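Side-chain contacts in Phi class glutathione transferase GSTF1 (Populus tremula x Populus tremuloides, PDB 4RI6), which probably joins glutathione to electrophilic substrates, displacing a halide in its model reaction, as a Phi class glutathione transferase acting in detoxification: residues I35-K39 and G40-K44; P45-L48 and K49-F53; S13-V16 and S17-L20; L117-L121 and L122-V126. All coordinates share one frame; numbering follows the deposited sequence. Where two conformers were deposited one is given.

Contact 1: residues I35-K39 and G40-K44; sequences IDLSK and GEQKK. With GSH (glutathione), chain C.
Glu-41 reaches back over Asp-36, and Gln-42 meets Leu-37, in the loop that leads from strand 30-33 of the thioredoxin-like N-terminal domain into helix 45-48 and lines the glutathione pocket. The polar contacts fold this loop on itself. Asp-36 N donates a hydrogen bond to Glu-41 OE1 (2.9 Å, 166° at the hydrogen), coming from above the carboxylate plane. In return Glu-41 N donates to Asp-36 O (3.2 Å), an oxygen that also accepts from Lys-39 N on the opposite face of its plane. A weak bond from Gly-40 N to Leu-37 O closes the turn, where Gly-40 has positive phi.

Van der Waals contacts lie beside these bonds. Ile-35 CG2 packs on the peptide at Gln-42 N, 3.5 Å away, while Leu-37 and Gln-42 cross at about a right angle, with Leu-37 CD2 3.5 Å from Gln-42 CD. A bend at chi2 (-86°) lays the Gln-42 amide alongside this methyl. Its OE1 is buried without a polar partner, so the amide is gripped through its nitrogen alone.

The ligand contacts fall at the glycyl carboxylate of glutathione. Lys-43 NZ, bonded as well to Gly-54 O, donates weakly to O32, and Gln-42 NE2 reaches O32 at 2.8 Å, nearly straight at 171°.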
loop_
_atom_site.group_PDB
_atom_site.type_symbol
_atom_site.label_atom_id
_atom_site.label_comp_id
_atom_site.label_asym_id
_atom_site.label_seq_id
_atom_site.Cartn_x
_atom_site.Cartn_y
_atom_site.Cartn_z
ATOM N N ILE A 35 -4.199 -11.238 -20.690
ATOM C CA ILE A 35 -4.087 -9.857 -21.162
ATOM C C ILE A 35 -2.641 -9.600 -21.611
ATOM O O ILE A 35 -1.732 -9.653 -20.772
ATOM C CB ILE A 35 -4.450 -8.835 -20.042
ATOM C CG1 ILE A 35 -5.843 -9.097 -19.447
ATOM C CG2 ILE A 35 -4.325 -7.425 -20.559
ATOM C CD1 ILE A 35 -7.007 -8.716 -20.342
ATOM N N ASP A 36 -2.411 -9.309 -22.894
ATOM C CA ASP A 36 -1.044 -9.126 -23.410
ATOM C C ASP A 36 -0.599 -7.669 -23.250
ATOM O O ASP A 36 -1.055 -6.793 -23.966
ATOM C CB ASP A 36 -0.944 -9.576 -24.887
ATOM C CG ASP A 36 0.493 -9.598 -25.416
ATOM O OD1 ASP A 36 1.328 -8.767 -24.997
ATOM O OD2 ASP A 36 0.782 -10.458 -26.281
ATOM N N LEU A 37 0.312 -7.429 -22.302
ATOM C CA LEU A 37 0.757 -6.079 -21.969
ATOM C C LEU A 37 1.626 -5.482 -23.065
ATOM O O LEU A 37 1.631 -4.278 -23.267
ATOM C CB LEU A 37 1.519 -6.079 -20.633
ATOM C CG LEU A 37 0.758 -6.649 -19.436
ATOM C CD1 LEU A 37 1.619 -6.677 -18.162
ATOM C CD2 LEU A 37 -0.531 -5.861 -19.207
ATOM N N SER A 38 2.357 -6.316 -23.789
ATOM C CA SER A 38 3.161 -5.818 -24.895
ATOM C C SER A 38 2.274 -5.300 -26.031
ATOM O O SER A 38 2.725 -4.486 -26.838
ATOM C CB SER A 38 4.107 -6.904 -25.419
ATOM O OG SER A 38 3.426 -7.834 -26.244
ATOM N N LYS A 39 1.022 -5.763 -26.091
ATOM C CA LYS A 39 0.085 -5.336 -27.136
ATOM C C LYS A 39 -0.971 -4.345 -26.631
ATOM O O LYS A 39 -1.916 -4.011 -27.359
ATOM C CB LYS A 39 -0.616 -6.552 -27.748
ATOM C CG LYS A 39 0.332 -7.540 -28.393
ATOM C CD LYS A 39 -0.416 -8.711 -29.005
ATOM C CE LYS A 39 0.546 -9.785 -29.487
ATOM N NZ LYS A 39 1.682 -9.200 -30.250
ATOM N N GLY A 40 -0.824 -3.879 -25.393
ATOM C CA GLY A 40 -1.720 -2.860 -24.863
ATOM C C GLY A 40 -3.145 -3.332 -24.629
ATOM O O GLY A 40 -4.075 -2.515 -24.586
ATOM N N GLU A 41 -3.335 -4.638 -24.471
ATOM C CA GLU A 41 -4.674 -5.179 -24.240
ATOM C C GLU A 41 -5.263 -4.673 -22.915
ATOM O O GLU A 41 -6.484 -4.651 -22.747
ATOM C CB GLU A 41 -4.639 -6.713 -24.279
ATOM C CG GLU A 41 -4.112 -7.250 -25.625
ATOM C CD GLU A 41 -4.293 -8.741 -25.807
ATOM O OE1 GLU A 41 -4.573 -9.460 -24.822
ATOM O OE2 GLU A 41 -4.181 -9.192 -26.970
ATOM N N GLN A 42 -4.395 -4.270 -21.980
ATOM C CA GLN A 42 -4.839 -3.683 -20.719
ATOM C C GLN A 42 -5.464 -2.290 -20.881
ATOM O O GLN A 42 -5.977 -1.733 -19.909
ATOM C CB GLN A 42 -3.671 -3.600 -19.726
ATOM C CG GLN A 42 -2.615 -2.522 -20.012
ATOM C CD GLN A 42 -1.530 -2.968 -20.973
ATOM O OE1 GLN A 42 -1.762 -3.778 -21.871
ATOM N NE2 GLN A 42 -0.320 -2.445 -20.773
ATOM N N LYS A 43 -5.402 -1.723 -22.082
ATOM C CA LYS A 43 -6.002 -0.415 -22.337
ATOM C C LYS A 43 -7.235 -0.527 -23.234
ATOM O O LYS A 43 -7.857 0.476 -23.582
ATOM C CB LYS A 43 -4.981 0.525 -22.974
ATOM C CG LYS A 43 -3.635 0.524 -22.295
ATOM C CD LYS A 43 -3.754 1.044 -20.878
ATOM C CE LYS A 43 -2.405 1.233 -20.203
ATOM N NZ LYS A 43 -2.584 1.629 -18.782
ATOM N N LYS A 44 -7.605 -1.744 -23.595
ATOM C CA LYS A 44 -8.805 -1.908 -24.410
ATOM C C LYS A 44 -10.023 -1.392 -23.613
ATOM O O LYS A 44 -10.122 -1.627 -22.392
ATOM C CB LYS A 44 -8.995 -3.363 -24.825
ATOM C CG LYS A 44 -8.147 -3.762 -26.018
ATOM C CD LYS A 44 -8.529 -5.141 -26.520
ATOM C CE LYS A 44 -7.636 -5.565 -27.669
ATOM N NZ LYS A 44 -7.856 -6.998 -28.033
HETATM N N1 GSH C . -0.751 -1.443 -7.822
HETATM C CA1 GSH C . -1.270 -2.361 -8.820
HETATM C C1 GSH C . -1.601 -3.741 -8.291
HETATM O O11 GSH C . -0.908 -4.135 -7.374
HETATM O O12 GSH C . -2.549 -4.426 -8.741
HETATM C CB1 GSH C . -0.118 -2.453 -9.793
HETATM C CG1 GSH C . -0.650 -2.861 -11.134
HETATM C CD1 GSH C . 0.441 -2.748 -12.160
HETATM O OE1 GSH C . 1.234 -1.829 -12.200
HETATM N N2 GSH C . 0.415 -3.739 -13.023
HETATM C CA2 GSH C . 1.284 -3.913 -14.145
HETATM C C2 GSH C . 0.526 -3.471 -15.366
HETATM O O2 GSH C . -0.665 -3.677 -15.406
HETATM C CB2 GSH C . 1.649 -5.404 -14.151
HETATM S SG2 GSH C . 3.095 -5.768 -13.132
HETATM N N3 GSH C . 1.232 -2.883 -16.338
HETATM C CA3 GSH C . 0.651 -2.483 -17.601
HETATM C C3 GSH C . 0.262 -1.028 -17.625
HETATM O O31 GSH C . 0.388 -0.350 -16.583
HETATM O O32 GSH C . -0.176 -0.556 -18.692
#

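Contact 2: residues P45-L48 and K49-F53; sequences PEYL and KIQPF
Pro-45 O and Glu-46 O share the amide of Lys-49 through two weak bonds, each 3.4 Å from Lys-49 N, in the turn formed with the short, weakly bonded helix at about 45-48. Glu-46 O also lies 3.3 Å from Lys-49 CB, so the start of the lysine chain runs along the carbonyls of the turn.

Tyr-47 does most of the work. Its carbonyl oxygen accepts from two successive amides: Ile-50 N at 2.9 Å, from well above the carbonyl plane, and Gln-51 N at 3.0 Å, nearly along the C=O axis. With CG anti to the backbone N (chi1 -179°), its ring lies against Ile-50 and Gln-51: Ile-50 CD1 meets CE1 of Tyr-47 at 3.6 Å and Gln-51 CB packs by the hydroxyl end. That hydroxyl bonds to Gln-55 O, tying the turn to the segment carrying the glutathione-binding residues Gln-55 and Val-56.

Leu-48 closes the turn: its CA meets Gln-51 O and its O meets Pro-52 CA, both as CA-H...O contacts of 3.4 Å. Beyond it, Pro-52 and Phe-53 pack on Ile-146 of the second subunit. Two ordinary bonds on Tyr-47 O, against two weak ones at Lys-49 N, make that carbonyl the main polar link of the turn.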
loop_
_atom_site.group_PDB
_atom_site.type_symbol
_atom_site.label_atom_id
_atom_site.label_comp_id
_atom_site.label_asym_id
_atom_site.label_seq_id
_atom_site.Cartn_x
_atom_site.Cartn_y
_atom_site.Cartn_z
ATOM N N PRO A 45 -10.940 -0.671 -24.288
ATOM C CA PRO A 45 -11.992 -0.015 -23.513
ATOM C C PRO A 45 -12.866 -0.980 -22.731
ATOM O O PRO A 45 -13.389 -0.608 -21.672
ATOM C CB PRO A 45 -12.824 0.702 -24.582
ATOM C CG PRO A 45 -11.910 0.869 -25.724
ATOM C CD PRO A 45 -11.033 -0.331 -25.720
ATOM N N GLU A 46 -13.041 -2.192 -23.234
ATOM C CA GLU A 46 -13.821 -3.160 -22.494
ATOM C C GLU A 46 -13.120 -3.498 -21.157
ATOM O O GLU A 46 -13.773 -3.590 -20.104
ATOM C CB GLU A 46 -14.040 -4.412 -23.326
ATOM C CG GLU A 46 -14.992 -5.391 -22.678
ATOM C CD GLU A 46 -16.375 -4.811 -22.494
ATOM O OE1 GLU A 46 -16.685 -3.777 -23.136
ATOM O OE2 GLU A 46 -17.145 -5.389 -21.695
ATOM N N TYR A 47 -11.796 -3.656 -21.192
ATOM C CA TYR A 47 -11.031 -3.969 -19.986
ATOM C C TYR A 47 -10.953 -2.756 -19.039
ATOM O O TYR A 47 -10.996 -2.920 -17.822
ATOM C CB TYR A 47 -9.622 -4.468 -20.345
ATOM C CG TYR A 47 -8.853 -4.818 -19.097
ATOM C CD1 TYR A 47 -9.236 -5.895 -18.317
ATOM C CD2 TYR A 47 -7.810 -4.027 -18.653
ATOM C CE1 TYR A 47 -8.576 -6.195 -17.145
ATOM C CE2 TYR A 47 -7.146 -4.309 -17.460
ATOM C CZ TYR A 47 -7.534 -5.396 -16.721
ATOM O OH TYR A 47 -6.897 -5.699 -15.544
ATOM N N LEU A 48 -10.874 -1.540 -19.574
ATOM C CA LEU A 48 -10.806 -0.372 -18.690
ATOM C C LEU A 48 -12.083 -0.190 -17.874
ATOM O O LEU A 48 -12.062 0.498 -16.840
ATOM C CB LEU A 48 -10.525 0.908 -19.477
ATOM C CG LEU A 48 -9.081 1.145 -19.921
ATOM C CD1 LEU A 48 -9.041 2.374 -20.813
ATOM C CD2 LEU A 48 -8.132 1.314 -18.753
ATOM N N LYS A 49 -13.177 -0.826 -18.294
ATOM C CA LYS A 49 -14.406 -0.822 -17.505
ATOM C C LYS A 49 -14.241 -1.565 -16.186
ATOM O O LYS A 49 -14.925 -1.250 -15.214
ATOM C CB LYS A 49 -15.571 -1.442 -18.297
ATOM C CG LYS A 49 -16.158 -0.542 -19.378
ATOM C CD LYS A 49 -16.863 0.678 -18.771
ATOM C CE LYS A 49 -18.229 0.354 -18.136
ATOM N NZ LYS A 49 -19.378 0.626 -19.062
ATOM N N ILE A 50 -13.331 -2.542 -16.140
ATOM C CA ILE A 50 -13.143 -3.305 -14.910
ATOM C C ILE A 50 -11.862 -2.926 -14.178
ATOM O O ILE A 50 -11.788 -3.139 -12.975
ATOM C CB ILE A 50 -13.178 -4.816 -15.165
ATOM C CG1 ILE A 50 -12.003 -5.289 -16.004
ATOM C CG2 ILE A 50 -14.466 -5.203 -15.879
ATOM C CD1 ILE A 50 -11.883 -6.794 -16.000
ATOM N N GLN A 51 -10.885 -2.339 -14.865
ATOM C CA GLN A 51 -9.685 -1.818 -14.192
ATOM C C GLN A 51 -9.391 -0.437 -14.774
ATOM O O GLN A 51 -8.821 -0.323 -15.871
ATOM C CB GLN A 51 -8.483 -2.763 -14.357
ATOM C CG GLN A 51 -7.605 -2.870 -13.093
ATOM C CD GLN A 51 -6.755 -1.639 -12.833
ATOM O OE1 GLN A 51 -6.889 -0.613 -13.511
ATOM N NE2 GLN A 51 -5.877 -1.730 -11.825
ATOM N N PRO A 52 -9.791 0.621 -14.048
ATOM C CA PRO A 52 -9.853 1.947 -14.685
ATOM C C PRO A 52 -8.487 2.593 -14.898
ATOM O O PRO A 52 -8.374 3.587 -15.610
ATOM C CB PRO A 52 -10.715 2.767 -13.714
ATOM C CG PRO A 52 -10.627 2.058 -12.408
ATOM C CD PRO A 52 -10.363 0.614 -12.689
ATOM N N PHE A 53 -7.453 2.012 -14.295
ATOM C CA PHE A 53 -6.091 2.509 -14.472
ATOM C C PHE A 53 -5.359 1.771 -15.574
ATOM O O PHE A 53 -4.205 2.063 -15.864
ATOM C CB PHE A 53 -5.345 2.428 -13.137
ATOM C CG PHE A 53 -5.981 3.282 -12.092
ATOM C CD1 PHE A 53 -5.779 4.649 -12.095
ATOM C CD2 PHE A 53 -6.848 2.739 -11.160
ATOM C CE1 PHE A 53 -6.409 5.456 -11.170
ATOM C CE2 PHE A 53 -7.467 3.557 -10.220
ATOM C CZ PHE A 53 -7.253 4.909 -10.245
#

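Contact 3: residues S13-V16 and S17-L20; sequences STAV and SRVL. With GSH (glutathione), chain C.
Ser-13 O receives the amide of Ser-17 at 2.9 Å (Ser-17 N to Ser-13 O), and Ser-17 OG, which is bonded to Arg-212 of helix 203-214, lies 3.1 Å from the same oxygen. This is the first turn of helix 14-25. Ser-13 is its N-cap: with the hydroxyl anti to the backbone nitrogen (chi1 151°), OG accepts from Val-16 N at 3.1 Å along an almost straight 176° path. The same OG faces glutathione and comes within 3.2 Å of its SG2. With an alanine in place of Ser-13, Val-16 N is likely to lose its capping acceptor and the cysteinyl sulfur the nearer of its two hydroxyl neighbours, leaving it that of Thr-14.

Thr-14 OG1 approaches SG2 from a second direction, 3.4 Å away, and also binds a water that accepts from Arg-18 NH1 at 3.0 Å. The water sits at the edge of the guanidinium, in its plane. Arg-18 runs out extended and then turns at chi3 (-66°), which brings NH1 back beside Ala-15 CA. Its polar end is held further by Ser-168 through NE and by Ser-69, a glutathione-binding residue, through NH1, so it links this helix to helices 164-179 and 69-79.

On the side of Val-16, CG1 lies alongside Leu-20 CD1 at 3.9 Å, the two side chains pointing the same way, and Leu-20 continues onto Val-208 and Met-211. A serine-capped helix start presented to the glutathione sulfur, within a beta-alpha-beta unit, is characteristic of the thioredoxin-like domain of Phi class glutathione transferases.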
loop_
_atom_site.group_PDB
_atom_site.type_symbol
_atom_site.label_atom_id
_atom_site.label_comp_id
_atom_site.label_asym_id
_atom_site.label_seq_id
_atom_site.Cartn_x
_atom_site.Cartn_y
_atom_site.Cartn_z
ATOM N N SER A 13 3.345 -10.945 -15.021
ATOM C CA SER A 13 3.159 -9.732 -14.233
ATOM C C SER A 13 3.354 -10.005 -12.742
ATOM O O SER A 13 2.824 -10.963 -12.193
ATOM C CB SER A 13 1.758 -9.140 -14.461
ATOM O OG SER A 13 1.306 -8.431 -13.300
ATOM N N THR A 14 4.087 -9.132 -12.081
ATOM C CA THR A 14 4.334 -9.306 -10.648
ATOM C C THR A 14 3.056 -9.222 -9.841
ATOM O O THR A 14 2.849 -10.016 -8.932
ATOM C CB THR A 14 5.318 -8.264 -10.129
ATOM O OG1 THR A 14 4.878 -6.966 -10.540
ATOM C CG2 THR A 14 6.704 -8.520 -10.680
ATOM N N ALA A 15 2.202 -8.252 -10.171
ATOM C CA ALA A 15 0.951 -8.096 -9.444
ATOM C C ALA A 15 -0.010 -9.260 -9.690
ATOM O O ALA A 15 -0.703 -9.701 -8.784
ATOM C CB ALA A 15 0.295 -6.768 -9.804
ATOM N N VAL A 16 -0.071 -9.760 -10.916
ATOM C CA VAL A 16 -0.838 -10.984 -11.168
ATOM C C VAL A 16 -0.270 -12.166 -10.354
ATOM O O VAL A 16 -1.007 -12.947 -9.768
ATOM C CB VAL A 16 -0.843 -11.359 -12.682
ATOM C CG1 VAL A 16 -1.530 -12.717 -12.912
ATOM C CG2 VAL A 16 -1.529 -10.254 -13.515
ATOM N N SER A 17 1.049 -12.292 -10.338
ATOM C CA SER A 17 1.711 -13.379 -9.615
ATOM C C SER A 17 1.382 -13.370 -8.126
ATOM O O SER A 17 1.214 -14.421 -7.509
ATOM C CB SER A 17 3.235 -13.303 -9.809
ATOM O OG SER A 17 3.590 -13.718 -11.119
ATOM N N ARG A 18 1.296 -12.179 -7.555
ATOM C CA ARG A 18 0.903 -12.019 -6.165
ATOM C C ARG A 18 -0.474 -12.628 -5.938
ATOM O O ARG A 18 -0.693 -13.363 -4.980
ATOM C CB ARG A 18 0.915 -10.539 -5.779
ATOM C CG ARG A 18 0.478 -10.268 -4.354
ATOM C CD ARG A 18 0.516 -8.772 -3.993
ATOM N NE ARG A 18 1.900 -8.345 -4.005
ATOM C CZ ARG A 18 2.496 -7.659 -4.967
ATOM N NH1 ARG A 18 1.826 -7.219 -6.027
ATOM N NH2 ARG A 18 3.786 -7.414 -4.855
ATOM N N VAL A 19 -1.405 -12.345 -6.836
ATOM C CA VAL A 19 -2.744 -12.883 -6.677
ATOM C C VAL A 19 -2.769 -14.404 -6.879
ATOM O O VAL A 19 -3.428 -15.129 -6.125
ATOM C CB VAL A 19 -3.729 -12.183 -7.643
ATOM C CG1 VAL A 19 -5.079 -12.867 -7.650
ATOM C CG2 VAL A 19 -3.891 -10.734 -7.253
ATOM N N LEU A 20 -2.054 -14.889 -7.893
ATOM C CA LEU A 20 -2.037 -16.314 -8.183
ATOM C C LEU A 20 -1.487 -17.108 -7.021
ATOM O O LEU A 20 -2.024 -18.154 -6.663
ATOM C CB LEU A 20 -1.216 -16.611 -9.443
ATOM C CG LEU A 20 -1.775 -16.072 -10.755
ATOM C CD1 LEU A 20 -0.859 -16.424 -11.905
ATOM C CD2 LEU A 20 -3.153 -16.650 -11.026
HETATM N N1 GSH C . -0.751 -1.443 -7.822
HETATM C CA1 GSH C . -1.270 -2.361 -8.820
HETATM C C1 GSH C . -1.601 -3.741 -8.291
HETATM O O11 GSH C . -0.908 -4.135 -7.374
HETATM O O12 GSH C . -2.549 -4.426 -8.741
HETATM C CB1 GSH C . -0.118 -2.453 -9.793
HETATM C CG1 GSH C . -0.650 -2.861 -11.134
HETATM C CD1 GSH C . 0.441 -2.748 -12.160
HETATM O OE1 GSH C . 1.234 -1.829 -12.200
HETATM N N2 GSH C . 0.415 -3.739 -13.023
HETATM C CA2 GSH C . 1.284 -3.913 -14.145
HETATM C C2 GSH C . 0.526 -3.471 -15.366
HETATM O O2 GSH C . -0.665 -3.677 -15.406
HETATM C CB2 GSH C . 1.649 -5.404 -14.151
HETATM S SG2 GSH C . 3.095 -5.768 -13.132
HETATM N N3 GSH C . 1.232 -2.883 -16.338
HETATM C CA3 GSH C . 0.651 -2.483 -17.601
HETATM C C3 GSH C . 0.262 -1.028 -17.625
HETATM O O31 GSH C . 0.388 -0.350 -16.583
HETATM O O32 GSH C . -0.176 -0.556 -18.692
HETATM O O HOH W 1 3.525 -5.808 -8.033
#

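Contact 4: residues L117-L121 and L122-V126; sequences LVHDL and LFSSV
Leu-122 N and Phe-123 N still donate to Val-118 O and His-119 O, at 3.0 and 2.9 Å, before Phe-123 leaves helical geometry. They end the long helix 93-122 of the C-terminal all-helical domain, where the chain turns off toward helix 130-150.

Val-118 touches the departing chain with one methyl: its CG1 lies in the plane of the Phe-123 ring, at the edge, 3.8 Å from Phe-123 CE2. The two side chains run side by side, and Tyr-175 of helix 164-179 meets the phenylalanine ring in a T-shaped stack. Leu-122 lays its CB against Val-118 O at 3.3 Å, and its CD1 comes within 4.3 Å of Val-118 CG1. Beyond that it packs on Tyr-175 and Thr-180. Cut back to an alanine, Leu-122 would lose the branch that meets Val-118 CG1 and Tyr-175, which is likely to leave a gap between them.

His-119 packs differently. With CG of His-119 anti to the backbone N (chi1 -180°), the imidazole lies over the helix end, and the carbonyl carbon of Phe-123 sits 3.8 Å above one face, offset toward the rim. A weak bond from His-119 ND1 to Asp-120 OD1 may limit the turning of the ring.

Water completes the polar side. One molecule donates to both Asp-120 O and Val-126 O, drawing the loop back toward the last turn. Another bridges the side chains, lying 3.1 Å from Asp-120 OD1, to which it donates, and 3.0 Å from Ser-124 OG.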
loop_
_atom_site.group_PDB
_atom_site.type_symbol
_atom_site.label_atom_id
_atom_site.label_comp_id
_atom_site.label_asym_id
_atom_site.label_seq_id
_atom_site.Cartn_x
_atom_site.Cartn_y
_atom_site.Cartn_z
ATOM N N LEU A 117 13.368 -1.264 -10.233
ATOM C CA LEU A 117 14.482 -2.048 -10.752
ATOM C C LEU A 117 13.985 -3.139 -11.709
ATOM O O LEU A 117 14.512 -3.287 -12.810
ATOM C CB LEU A 117 15.280 -2.666 -9.600
ATOM C CG LEU A 117 16.186 -1.721 -8.813
ATOM C CD1 LEU A 117 16.665 -2.430 -7.543
ATOM C CD2 LEU A 117 17.367 -1.280 -9.682
ATOM N N VAL A 118 12.981 -3.898 -11.291
ATOM C CA VAL A 118 12.431 -4.946 -12.153
ATOM C C VAL A 118 11.964 -4.359 -13.474
ATOM O O VAL A 118 12.247 -4.920 -14.548
ATOM C CB VAL A 118 11.279 -5.705 -11.457
ATOM C CG1 VAL A 118 10.532 -6.604 -12.447
ATOM C CG2 VAL A 118 11.825 -6.519 -10.309
ATOM N N HIS A 119 11.263 -3.230 -13.416
ATOM C CA HIS A 119 10.763 -2.637 -14.637
ATOM C C HIS A 119 11.901 -2.166 -15.544
ATOM O O HIS A 119 11.928 -2.484 -16.726
ATOM C CB HIS A 119 9.827 -1.466 -14.357
ATOM C CG HIS A 119 9.309 -0.862 -15.612
ATOM N ND1 HIS A 119 9.888 0.234 -16.205
ATOM C CD2 HIS A 119 8.349 -1.292 -16.460
ATOM C CE1 HIS A 119 9.252 0.507 -17.328
ATOM N NE2 HIS A 119 8.318 -0.410 -17.510
ATOM N N ASP A 120 12.863 -1.435 -14.994
ATOM C CA ASP A 120 13.898 -0.853 -15.836
ATOM C C ASP A 120 14.811 -1.911 -16.434
ATOM O O ASP A 120 15.281 -1.754 -17.556
ATOM C CB ASP A 120 14.710 0.163 -15.052
ATOM C CG ASP A 120 13.912 1.418 -14.734
ATOM O OD1 ASP A 120 12.827 1.618 -15.336
ATOM O OD2 ASP A 120 14.362 2.213 -13.889
ATOM N N LEU A 121 15.043 -2.993 -15.691
ATOM C CA LEU A 121 15.954 -4.036 -16.142
ATOM C C LEU A 121 15.326 -5.118 -17.004
ATOM O O LEU A 121 16.041 -5.756 -17.776
ATOM C CB LEU A 121 16.617 -4.719 -14.945
ATOM C CG LEU A 121 17.507 -3.827 -14.096
ATOM C CD1 LEU A 121 17.854 -4.524 -12.815
ATOM C CD2 LEU A 121 18.759 -3.502 -14.880
ATOM N N LEU A 122 14.020 -5.336 -16.874
ATOM C CA LEU A 122 13.368 -6.467 -17.536
ATOM C C LEU A 122 12.172 -6.138 -18.416
ATOM O O LEU A 122 11.799 -6.972 -19.254
ATOM C CB LEU A 122 12.921 -7.480 -16.488
ATOM C CG LEU A 122 14.078 -8.071 -15.676
ATOM C CD1 LEU A 122 13.538 -8.880 -14.518
ATOM C CD2 LEU A 122 14.988 -8.916 -16.542
ATOM N N PHE A 123 11.560 -4.966 -18.212
ATOM C CA PHE A 123 10.321 -4.621 -18.905
ATOM C C PHE A 123 10.275 -3.208 -19.433
ATOM O O PHE A 123 9.209 -2.628 -19.505
ATOM C CB PHE A 123 9.131 -4.833 -17.984
ATOM C CG PHE A 123 8.991 -6.231 -17.515
ATOM C CD1 PHE A 123 8.493 -7.205 -18.371
ATOM C CD2 PHE A 123 9.397 -6.590 -16.239
ATOM C CE1 PHE A 123 8.375 -8.499 -17.951
ATOM C CE2 PHE A 123 9.297 -7.895 -15.819
ATOM C CZ PHE A 123 8.785 -8.854 -16.677
ATOM N N SER A 124 11.417 -2.650 -19.793
ATOM C CA SER A 124 11.469 -1.297 -20.315
ATOM C C SER A 124 11.730 -1.312 -21.813
ATOM O O SER A 124 12.394 -2.214 -22.310
ATOM C CB SER A 124 12.552 -0.497 -19.613
ATOM O OG SER A 124 12.515 0.842 -20.067
ATOM N N SER A 125 11.216 -0.315 -22.532
ATOM C CA SER A 125 11.493 -0.204 -23.958
ATOM C C SER A 125 12.706 0.651 -24.283
ATOM O O SER A 125 13.134 0.704 -25.427
ATOM C CB SER A 125 10.277 0.355 -24.691
ATOM O OG SER A 125 9.300 -0.654 -24.827
ATOM N N VAL A 126 13.241 1.342 -23.289
ATOM C CA VAL A 126 14.379 2.221 -23.493
ATOM C C VAL A 126 15.554 1.729 -22.673
ATOM O O VAL A 126 15.382 0.856 -21.805
ATOM C CB VAL A 126 14.029 3.671 -23.119
ATOM C CG1 VAL A 126 12.966 4.213 -24.067
ATOM C CG2 VAL A 126 13.563 3.754 -21.652
HETATM O O HOH W 2 15.485 0.892 -18.862
HETATM O O HOH W 3 13.572 2.810 -18.058
#

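Overall arrangement
Along the chain the order is contact 3, contact 1, contact 2, contact 4. The first three belong to the thioredoxin-like N-terminal domain, contact 4 to the helical C-terminal domain. Contact 3 opens helix 14-25 of the beta-alpha-beta unit; contacts 1 and 2 run on from each other between strands 30-33 and 58-60, their centres 11 Å apart, and touch where Gln-42 O meets Tyr-47 CD2. Contacts 1 and 3, centred 16 Å apart, meet different parts of one glutathione: contact 1 bonds the glycyl carboxylate, contact 3 lies beside the cysteinyl sulfur. Contact 4 lies 17 Å centre to centre from both, at the end of helix 93-122, and its Phe-123 side chain comes within about 7 Å of glutathione, so both domains border the active-site region.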